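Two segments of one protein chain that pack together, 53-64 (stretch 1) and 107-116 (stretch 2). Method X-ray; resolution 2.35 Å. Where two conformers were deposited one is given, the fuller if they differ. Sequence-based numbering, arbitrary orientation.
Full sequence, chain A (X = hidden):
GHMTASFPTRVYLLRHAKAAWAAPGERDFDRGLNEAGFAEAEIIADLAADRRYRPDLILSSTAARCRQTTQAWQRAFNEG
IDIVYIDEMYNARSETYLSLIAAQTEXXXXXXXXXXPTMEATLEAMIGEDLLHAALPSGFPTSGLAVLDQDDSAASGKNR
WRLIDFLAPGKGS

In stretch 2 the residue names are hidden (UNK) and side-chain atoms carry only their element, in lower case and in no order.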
# COMPACT_ATOMS: atom_id res chain seq x y z
N TYR A 53 13.19 2.11 -0.50
CA TYR A 53 12.08 1.29 -0.10
C TYR A 53 11.55 0.45 -1.28
O TYR A 53 10.39 0.61 -1.69
CB TYR A 53 10.98 2.17 0.49
CG TYR A 53 11.31 2.75 1.86
CD1 TYR A 53 12.33 2.22 2.63
CD2 TYR A 53 10.53 3.78 2.40
CE1 TYR A 53 12.63 2.74 3.90
CE2 TYR A 53 10.79 4.30 3.65
CZ TYR A 53 11.86 3.79 4.41
OH TYR A 53 12.17 4.31 5.67
N ARG A 54 12.41 -0.43 -1.80
CA ARG A 54 12.12 -1.31 -2.95
C ARG A 54 11.57 -2.67 -2.50
O ARG A 54 12.23 -3.39 -1.76
CB ARG A 54 13.39 -1.49 -3.82
CG ARG A 54 13.19 -2.26 -5.12
CD ARG A 54 14.48 -2.77 -5.72
NE ARG A 54 14.33 -4.17 -6.16
CZ ARG A 54 13.96 -4.58 -7.39
NH1 ARG A 54 13.84 -5.88 -7.64
NH2 ARG A 54 13.70 -3.72 -8.36
N PRO A 55 10.34 -3.02 -2.94
CA PRO A 55 9.79 -4.32 -2.61
C PRO A 55 10.10 -5.35 -3.68
O PRO A 55 10.17 -5.02 -4.85
CB PRO A 55 8.28 -4.05 -2.53
CG PRO A 55 8.08 -2.66 -3.17
CD PRO A 55 9.38 -2.23 -3.73
N ASP A 56 10.30 -6.59 -3.24
CA ASP A 56 10.50 -7.74 -4.15
C ASP A 56 9.23 -8.06 -4.93
O ASP A 56 9.28 -8.27 -6.12
CB ASP A 56 10.92 -8.95 -3.33
CG ASP A 56 12.06 -8.65 -2.40
OD1 ASP A 56 12.83 -7.70 -2.66
OD2 ASP A 56 12.19 -9.36 -1.40
N LEU A 57 8.11 -8.08 -4.22
CA LEU A 57 6.78 -8.35 -4.78
C LEU A 57 5.72 -7.24 -4.47
O LEU A 57 5.59 -6.80 -3.33
CB LEU A 57 6.29 -9.72 -4.28
CG LEU A 57 4.82 -10.05 -4.55
CD1 LEU A 57 4.48 -10.41 -6.00
CD2 LEU A 57 4.39 -11.14 -3.59
N ILE A 58 5.01 -6.81 -5.51
CA ILE A 58 3.87 -5.89 -5.39
C ILE A 58 2.55 -6.58 -5.68
O ILE A 58 2.35 -7.05 -6.80
CB ILE A 58 3.95 -4.69 -6.38
CG1 ILE A 58 5.19 -3.84 -6.12
CG2 ILE A 58 2.69 -3.81 -6.28
CD1 ILE A 58 5.61 -3.00 -7.30
N LEU A 59 1.64 -6.62 -4.68
CA LEU A 59 0.26 -7.12 -4.85
C LEU A 59 -0.74 -5.97 -4.89
O LEU A 59 -0.82 -5.16 -3.98
CB LEU A 59 -0.12 -8.09 -3.74
CG LEU A 59 0.75 -9.31 -3.48
CD1 LEU A 59 0.31 -10.18 -2.30
CD2 LEU A 59 0.85 -10.08 -4.80
N SER A 60 -1.48 -5.87 -5.98
CA SER A 60 -2.34 -4.70 -6.21
C SER A 60 -3.73 -5.12 -6.63
O SER A 60 -3.87 -6.13 -7.29
CB SER A 60 -1.76 -3.81 -7.31
OG SER A 60 -2.63 -2.72 -7.68
N SER A 61 -4.73 -4.32 -6.25
CA SER A 61 -6.04 -4.33 -6.88
C SER A 61 -5.88 -4.22 -8.41
O SER A 61 -4.92 -3.62 -8.95
CB SER A 61 -6.90 -3.16 -6.33
OG SER A 61 -8.21 -3.03 -6.91
N THR A 62 -6.85 -4.80 -9.10
CA THR A 62 -6.93 -4.66 -10.50
C THR A 62 -7.60 -3.34 -10.84
O THR A 62 -7.57 -2.96 -12.01
CB THR A 62 -7.72 -5.84 -11.10
OG1 THR A 62 -8.86 -6.08 -10.27
CG2 THR A 62 -6.87 -7.07 -11.12
N ALA A 63 -8.20 -2.65 -9.85
CA ALA A 63 -8.99 -1.42 -10.16
C ALA A 63 -8.09 -0.39 -10.82
O ALA A 63 -7.02 -0.12 -10.32
CB ALA A 63 -9.67 -0.85 -8.94
N ALA A 64 -8.51 0.17 -11.94
CA ALA A 64 -7.66 1.09 -12.64
C ALA A 64 -6.85 2.01 -11.67
O ALA A 64 -5.62 2.05 -11.76
CB ALA A 64 -8.42 1.86 -13.59
N UNK A 107 9.40 -14.50 0.35
CA UNK A 107 9.64 -13.21 -0.29
C UNK A 107 9.99 -12.27 0.84
O UNK A 107 9.21 -12.12 1.79
c UNK A 107 8.70 -11.47 -1.88
c UNK A 107 8.37 -12.65 -0.97
c UNK A 107 7.63 -13.72 -1.72
N UNK A 108 11.15 -11.62 0.75
CA UNK A 108 11.70 -10.85 1.85
C UNK A 108 10.90 -9.60 2.18
O UNK A 108 10.63 -9.34 3.34
n UNK A 108 15.12 -7.75 2.21
c UNK A 108 13.15 -10.47 1.58
c UNK A 108 15.12 -9.08 2.32
o UNK A 108 16.12 -9.78 2.12
c UNK A 108 13.79 -9.70 2.71
N UNK A 109 10.56 -8.82 1.14
CA UNK A 109 9.71 -7.62 1.28
C UNK A 109 8.55 -7.55 0.31
O UNK A 109 8.67 -7.81 -0.88
o UNK A 109 11.46 -6.21 0.26
c UNK A 109 10.52 -6.30 1.29
N UNK A 110 7.40 -7.16 0.85
CA UNK A 110 6.19 -7.17 0.07
C UNK A 110 5.33 -5.93 0.29
O UNK A 110 5.20 -5.42 1.40
c UNK A 110 5.32 -8.85 1.70
c UNK A 110 3.98 -8.42 -0.31
c UNK A 110 5.39 -8.51 0.26
N UNK A 111 4.77 -5.46 -0.81
CA UNK A 111 3.98 -4.27 -0.83
C UNK A 111 2.59 -4.57 -1.34
O UNK A 111 2.42 -5.17 -2.41
c UNK A 111 3.70 -2.05 -1.92
c UNK A 111 4.28 -0.57 -4.49
se UNK A 111 4.60 -0.50 -2.52
c UNK A 111 4.61 -3.22 -1.72
N UNK A 112 1.61 -4.12 -0.58
CA UNK A 112 0.24 -4.24 -1.00
C UNK A 112 -0.26 -2.91 -1.53
O UNK A 112 -0.01 -1.88 -0.93
c UNK A 112 -0.64 -4.77 0.14
c UNK A 112 -0.31 -6.13 0.77
c UNK A 112 -1.56 -6.50 1.48
c UNK A 112 0.09 -7.33 -0.19
N UNK A 113 -0.99 -2.93 -2.65
CA UNK A 113 -1.64 -1.73 -3.22
C UNK A 113 -3.18 -1.94 -3.35
O UNK A 113 -3.68 -2.56 -4.27
c UNK A 113 -1.01 -1.32 -4.60
c UNK A 113 -1.63 -0.00 -5.20
c UNK A 113 0.50 -1.20 -4.48
N UNK A 114 -3.91 -1.40 -2.39
CA UNK A 114 -5.38 -1.52 -2.36
C UNK A 114 -6.03 -0.33 -1.71
O UNK A 114 -5.49 0.78 -1.76
N UNK A 115 -7.18 -0.57 -1.07
CA UNK A 115 -8.14 0.49 -0.72
C UNK A 115 -8.52 0.47 0.75
O UNK A 115 -8.47 -0.58 1.38
c UNK A 115 -9.48 0.37 -1.51
c UNK A 115 -9.35 -0.11 -2.91
c UNK A 115 -9.60 -0.03 -5.11
n UNK A 115 -9.08 -1.20 -4.80
n UNK A 115 -9.78 0.64 -3.99
c UNK A 115 -8.93 -1.29 -3.43
N UNK A 116 -8.91 1.65 1.24
CA UNK A 116 -9.65 1.81 2.49
C UNK A 116 -11.06 1.19 2.38
O UNK A 116 -11.63 1.18 1.31
o UNK A 116 -7.78 3.01 4.24
c UNK A 116 -9.75 3.30 2.85
n UNK A 116 -8.54 5.09 3.94
c UNK A 116 -8.59 3.79 3.74

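Position 107 carries three side-chain carbons, the first bearing the other two. This beta-branched fork points toward stretch 1, with one tip 3.7 Å from Asp56 CB and 3.8 Å from Leu57 CB; three carbons forked at CB make it Val107. Position 108 has three carbons in a row, the third carrying one oxygen and one nitrogen. Its chain is extended and largely exposed, and its CB lies 3.3 Å from Asp56 OD2. An amide at the third carbon identifies Gln108.

Position 109 has one carbon and one oxygen; the oxygen lies 3.8 Å from Pro55 CA and 3.6 Å from Arg54 O. A lone hydroxymethyl group means Ser109, whose backbone N donates to Asp56 OD2 at 3.1 Å and 161°. Position 110 again shows one carbon bearing two, and a tip lies 4.3 Å from Leu57 CD2: Val110.

Position 111 is an unbranched run of two carbons, selenium and a terminal carbon. Its CB is 3.8 Å from Pro55 CG and its last carbon 3.8 Å from Ile58 CG1. The selenium settles it as selenomethionine, Met111. At 112, four carbons fork at the second, and one tip reaches 3.6 Å from Leu59 CD1. A fork one atom beyond CB gives Leu112, since isoleucine would branch at CB.

Position 113 has three carbons branching at the first, one tip 3.9 Å from Ile58 CG2 and CB 3.8 Å from Ser60 OG; it is Val113. Position 114 has no side-chain atoms, hence Gly114. At 115, one carbon leads to a five-membered ring of three carbons and two nitrogens, an imidazole. One ring nitrogen lies 2.9 Å from Ser61 OG, and Ala63 CB also sits at the ring edge. This is His115. Position 116 has two carbons, the second bearing oxygen and nitrogen, and does not touch stretch 1; the short amide is Asn116.

The contact is a parallel strand pairing, with axes 18° apart. Hydrogen bonds alternate across it: Met111 N to Leu57 O (3.0 Å), Leu59 N to Met111 O (2.8 Å), Val113 N to Leu59 O (2.6 Å) and Ser61 N to Val113 O (2.8 Å). Side chains alternate accordingly: Leu57, Leu59, Val110 and Leu112 share one face, while Ile58, Ser60, Met111 and Val113 share the other. Beyond the ladder, the Asp56 carboxylate holds Ser109 N at one end. At the other, Ser61 OG hydrogen-bonds His115 NE2 and accepts from Ala63 N at 3.0 Å, linking the ring to the turn before the helix.

Stretch 2, residues 107-116: VQSVMLVGHN
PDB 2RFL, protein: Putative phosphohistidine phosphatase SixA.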